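Local coordinates for ancylostoma secreted protein 1 (Necator americanus, PDB 3NT8), which is a secreted hookworm protein built of two CAP domains and probably associated with the transition of infective larvae to parasitism, at residues A[264-269]-A[397-402]; A[273-278]-A[366-371]. All coordinates share one frame; numbering follows the deposited sequence.

Contact 1: residues A[264-269]-A[397-402]; sequences NAPKAA and VIYTMG
Y399 reaches across to P266 and A268 where a loop of the second CAP domain, 264-269, and the loop 397-402 that follows its last strand are pinned together by a single beta bridge between A268 and M401. The tight side is the inner one. CG of Y399 lies between its own backbone N and carbonyl carbon (chi1 52°), which carries the ring along 264-269. Its hydroxyl OH donates to P266 O at 2.7 Å, in the carbonyl plane and on a lone pair, while CB of A265 touches the same OH at 3.4 Å. Nearer the ring's root, A268 CB rests obliquely against Y399 CD1 at 3.6 Å. V252 of helix 235-253 and Y359 of helix 357-363 also touch the Y399 side chain, and A253 lies on A268, so this end of the contact is buried against two helices. Two backbone bonds bracket A268: A269 N donates to T400 O, and G402 N binds K267 O at 3.1 Å. The outer side is looser. K267 is exposed: CB meets G402 O at 3.4 Å, but the extended chain beyond CG leads its amine away from 397-402. M401, partly exposed, has its CG anti to the carbonyl carbon (chi1 -74°) and brings SD alongside the proline ring, where the bend at chi3 turns CE away. M401 CG and SD lie against CB and CG of that ring, SD nearest at 3.6 Å from P266 CG.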
# COMPACT_ATOMS: atom_id res chain seq x y z
N ASN A 264 11.42 17.32 -13.10
CA ASN A 264 11.85 16.07 -12.49
C ASN A 264 13.12 16.27 -11.67
O ASN A 264 13.87 17.23 -11.90
CB ASN A 264 12.09 14.95 -13.52
CG ASN A 264 10.76 14.39 -14.16
OD1 ASN A 264 9.66 14.56 -13.66
ND2 ASN A 264 10.90 13.77 -15.29
N ALA A 265 13.39 15.31 -10.78
CA ALA A 265 14.65 15.29 -10.08
C ALA A 265 15.75 14.90 -11.06
O ALA A 265 15.52 14.12 -11.97
CB ALA A 265 14.60 14.27 -8.84
N PRO A 266 16.96 15.46 -10.87
CA PRO A 266 18.01 15.41 -11.85
C PRO A 266 18.53 13.99 -11.98
O PRO A 266 18.40 13.14 -11.05
CB PRO A 266 19.10 16.38 -11.27
CG PRO A 266 18.73 16.55 -9.84
CD PRO A 266 17.25 16.40 -9.78
N LYS A 267 19.17 13.74 -13.12
CA LYS A 267 19.87 12.48 -13.33
C LYS A 267 21.05 12.26 -12.36
O LYS A 267 21.72 13.20 -11.93
CB LYS A 267 20.31 12.39 -14.80
CG LYS A 267 19.17 12.33 -15.76
CD LYS A 267 19.63 12.56 -17.17
CE LYS A 267 18.48 12.41 -18.08
NZ LYS A 267 18.89 12.12 -19.49
N ALA A 268 21.25 11.00 -11.97
CA ALA A 268 22.26 10.64 -10.97
C ALA A 268 23.42 10.04 -11.71
O ALA A 268 23.20 9.17 -12.56
CB ALA A 268 21.70 9.59 -10.02
N ALA A 269 24.64 10.47 -11.38
CA ALA A 269 25.86 9.94 -12.04
C ALA A 269 26.39 8.63 -11.46
O ALA A 269 27.07 7.86 -12.18
CB ALA A 269 27.01 10.99 -12.02
N VAL A 397 24.65 16.95 -1.07
CA VAL A 397 23.76 16.49 -2.10
C VAL A 397 23.26 15.06 -1.78
O VAL A 397 23.97 14.26 -1.18
CB VAL A 397 24.39 16.52 -3.49
CG1 VAL A 397 24.71 18.00 -3.96
CG2 VAL A 397 25.58 15.70 -3.46
N ILE A 398 22.02 14.76 -2.16
CA ILE A 398 21.43 13.44 -1.90
C ILE A 398 22.13 12.45 -2.84
O ILE A 398 22.42 11.30 -2.47
CB ILE A 398 19.91 13.42 -2.12
CG1 ILE A 398 19.20 14.46 -1.28
CG2 ILE A 398 19.30 12.00 -1.91
CD1 ILE A 398 17.87 14.90 -1.92
N TYR A 399 22.38 12.87 -4.06
CA TYR A 399 23.15 12.04 -5.01
C TYR A 399 23.91 12.96 -5.97
O TYR A 399 23.47 14.12 -6.24
CB TYR A 399 22.26 11.04 -5.76
CG TYR A 399 21.02 11.60 -6.45
CD1 TYR A 399 21.12 12.26 -7.69
CD2 TYR A 399 19.77 11.42 -5.89
CE1 TYR A 399 20.03 12.74 -8.34
CE2 TYR A 399 18.63 11.88 -6.53
CZ TYR A 399 18.78 12.55 -7.76
OH TYR A 399 17.73 13.04 -8.44
N THR A 400 25.06 12.46 -6.46
CA THR A 400 25.90 13.21 -7.40
C THR A 400 25.19 13.23 -8.75
O THR A 400 24.75 12.17 -9.29
CB THR A 400 27.27 12.53 -7.61
OG1 THR A 400 27.92 12.42 -6.35
CG2 THR A 400 28.18 13.39 -8.58
N MET A 401 25.15 14.41 -9.30
CA MET A 401 24.39 14.71 -10.46
C MET A 401 25.19 14.61 -11.77
O MET A 401 26.33 15.10 -11.89
CB MET A 401 23.74 16.11 -10.28
CG MET A 401 22.58 16.16 -9.32
SD MET A 401 21.99 17.84 -9.10
CE MET A 401 23.30 18.42 -7.99
N GLY A 402 24.59 13.92 -12.74
CA GLY A 402 25.25 13.72 -14.06
C GLY A 402 24.62 12.56 -14.82
O GLY A 402 23.64 11.97 -14.38

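Contact 2: residues A[273-278]-A[366-371]; sequences KMVYDC and TTYKLG
L370 O lies over one face of the Y276 ring, 3.7 Å above its plane and toward the rim, while the same oxygen accepts a bond from D277 N at 2.8 Å. CG of Y276 is anti to the backbone N (chi1 -150°), turning the ring along the neighbouring strand until CZ comes 4.0 Å from G371 CA; OH then bonds C372 N and E281 OE2. The backbone ladder runs on from V275 N, which meets Y368 O at 2.7 Å, to L370 N, which donates to V275 O. This is the parallel edge pairing of the mixed four-stranded sheet of the second CAP domain, with 275-276 outermost beside 369-376. At the start of the pairing, Y368 and K369 both face G388 in a classic beta bulge. The extended chain of M274 crosses that of T367, CE meeting CG2 at 3.9 Å, and Y387 and helix 235-253 cover this side. On the face with V275 and K369, the lysine's methylene chain passes D277, CD 3.7 Å from OD1, but NZ stays 4.4 Å from that oxygen, too far for a salt bridge. D277 OD2 instead caps V280 N, starting helix 278-288, whose first residue, C278, is disulfide-bonded to C227.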
# COMPACT_ATOMS: atom_id res chain seq x y z
N LYS A 273 23.39 0.31 -6.72
CA LYS A 273 22.31 -0.66 -6.61
C LYS A 273 22.35 -1.23 -5.22
O LYS A 273 23.40 -1.66 -4.78
CB LYS A 273 22.49 -1.80 -7.64
CG LYS A 273 21.28 -2.77 -7.70
CD LYS A 273 21.42 -3.76 -8.90
CE LYS A 273 20.13 -4.52 -9.15
NZ LYS A 273 20.39 -5.64 -10.08
N MET A 274 21.22 -1.24 -4.53
CA MET A 274 21.18 -1.80 -3.17
C MET A 274 21.20 -3.31 -3.16
O MET A 274 20.60 -3.96 -4.01
CB MET A 274 19.94 -1.32 -2.39
CG MET A 274 20.00 0.11 -1.90
SD MET A 274 18.43 0.72 -1.30
CE MET A 274 19.04 2.19 -0.48
N VAL A 275 21.86 -3.85 -2.15
CA VAL A 275 21.80 -5.27 -1.88
C VAL A 275 21.19 -5.48 -0.47
O VAL A 275 21.42 -4.64 0.42
CB VAL A 275 23.23 -5.95 -1.97
CG1 VAL A 275 23.73 -5.98 -3.40
CG2 VAL A 275 24.23 -5.26 -1.14
N TYR A 276 20.43 -6.55 -0.31
CA TYR A 276 19.90 -6.96 0.97
C TYR A 276 20.99 -7.51 1.92
O TYR A 276 21.85 -8.28 1.52
CB TYR A 276 18.75 -7.95 0.78
CG TYR A 276 17.76 -7.83 1.91
CD1 TYR A 276 16.77 -6.86 1.88
CD2 TYR A 276 17.85 -8.63 3.05
CE1 TYR A 276 15.91 -6.70 2.95
CE2 TYR A 276 16.99 -8.49 4.07
CZ TYR A 276 16.01 -7.53 4.02
OH TYR A 276 15.15 -7.38 5.09
N ASP A 277 20.96 -7.10 3.19
CA ASP A 277 22.04 -7.43 4.11
C ASP A 277 21.46 -7.94 5.40
O ASP A 277 20.70 -7.22 6.11
CB ASP A 277 22.94 -6.21 4.34
CG ASP A 277 24.12 -6.52 5.21
OD1 ASP A 277 25.24 -6.57 4.70
OD2 ASP A 277 23.98 -6.72 6.42
N CYS A 278 21.82 -9.17 5.74
CA CYS A 278 21.26 -9.84 6.89
C CYS A 278 21.53 -9.13 8.21
O CYS A 278 20.63 -9.07 9.09
CB CYS A 278 21.76 -11.30 6.91
SG CYS A 278 21.07 -12.25 5.57
N THR A 366 25.42 6.91 -1.99
CA THR A 366 26.46 6.11 -1.30
C THR A 366 25.88 5.01 -0.45
O THR A 366 26.58 4.07 -0.16
CB THR A 366 27.46 6.94 -0.46
OG1 THR A 366 26.76 7.77 0.48
CG2 THR A 366 28.29 7.82 -1.42
N THR A 367 24.61 5.13 -0.07
CA THR A 367 23.89 4.05 0.63
C THR A 367 23.60 2.85 -0.31
O THR A 367 23.06 3.03 -1.40
CB THR A 367 22.56 4.60 1.18
OG1 THR A 367 22.86 5.70 2.08
CG2 THR A 367 21.77 3.50 1.90
N TYR A 368 23.96 1.62 0.11
CA TYR A 368 23.79 0.43 -0.75
C TYR A 368 23.39 -0.89 -0.00
O TYR A 368 23.07 -1.89 -0.65
CB TYR A 368 25.03 0.24 -1.67
CG TYR A 368 26.27 -0.24 -0.97
CD1 TYR A 368 26.61 -1.60 -0.93
CD2 TYR A 368 27.12 0.68 -0.36
CE1 TYR A 368 27.77 -2.04 -0.22
CE2 TYR A 368 28.26 0.25 0.33
CZ TYR A 368 28.58 -1.09 0.39
OH TYR A 368 29.73 -1.46 1.07
N LYS A 369 23.44 -0.91 1.34
CA LYS A 369 22.93 -2.07 2.10
C LYS A 369 21.59 -1.71 2.72
O LYS A 369 21.44 -0.68 3.44
CB LYS A 369 23.89 -2.51 3.20
CG LYS A 369 25.27 -2.89 2.68
CD LYS A 369 26.20 -3.05 3.88
CE LYS A 369 27.63 -3.50 3.49
NZ LYS A 369 28.57 -3.72 4.66
N LEU A 370 20.62 -2.57 2.44
CA LEU A 370 19.31 -2.45 2.95
C LEU A 370 19.03 -3.68 3.87
O LEU A 370 19.48 -4.80 3.55
CB LEU A 370 18.33 -2.44 1.78
CG LEU A 370 16.86 -2.28 2.13
CD1 LEU A 370 16.56 -0.84 2.53
CD2 LEU A 370 15.87 -2.77 1.05
N GLY A 371 18.34 -3.45 4.98
CA GLY A 371 17.81 -4.53 5.89
C GLY A 371 16.59 -3.99 6.61
O GLY A 371 16.66 -2.92 7.23

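Both contacts lie in the C-terminal half, around the second CAP domain. Following the chain, helix 235-253 leads into the loop 264-269, the first half of contact 1, and after three intervening residues 273-278, which carries edge strand 275-276, enters contact 2. The chain then passes through helix 278-288, strand 305-311 and four further helices before 366-371 returns to close the inner loop, with 87 residues between its two segments. Strand 381-388 follows, and 397-402 closes the wider loop of contact 1, so contact 2 nests within it. Contact 1 ties the loop after the sheet to the one after helix 235-253; contact 2 joins edge strand 275-276 to strand 369-376. Their centres lie about 19 Å apart.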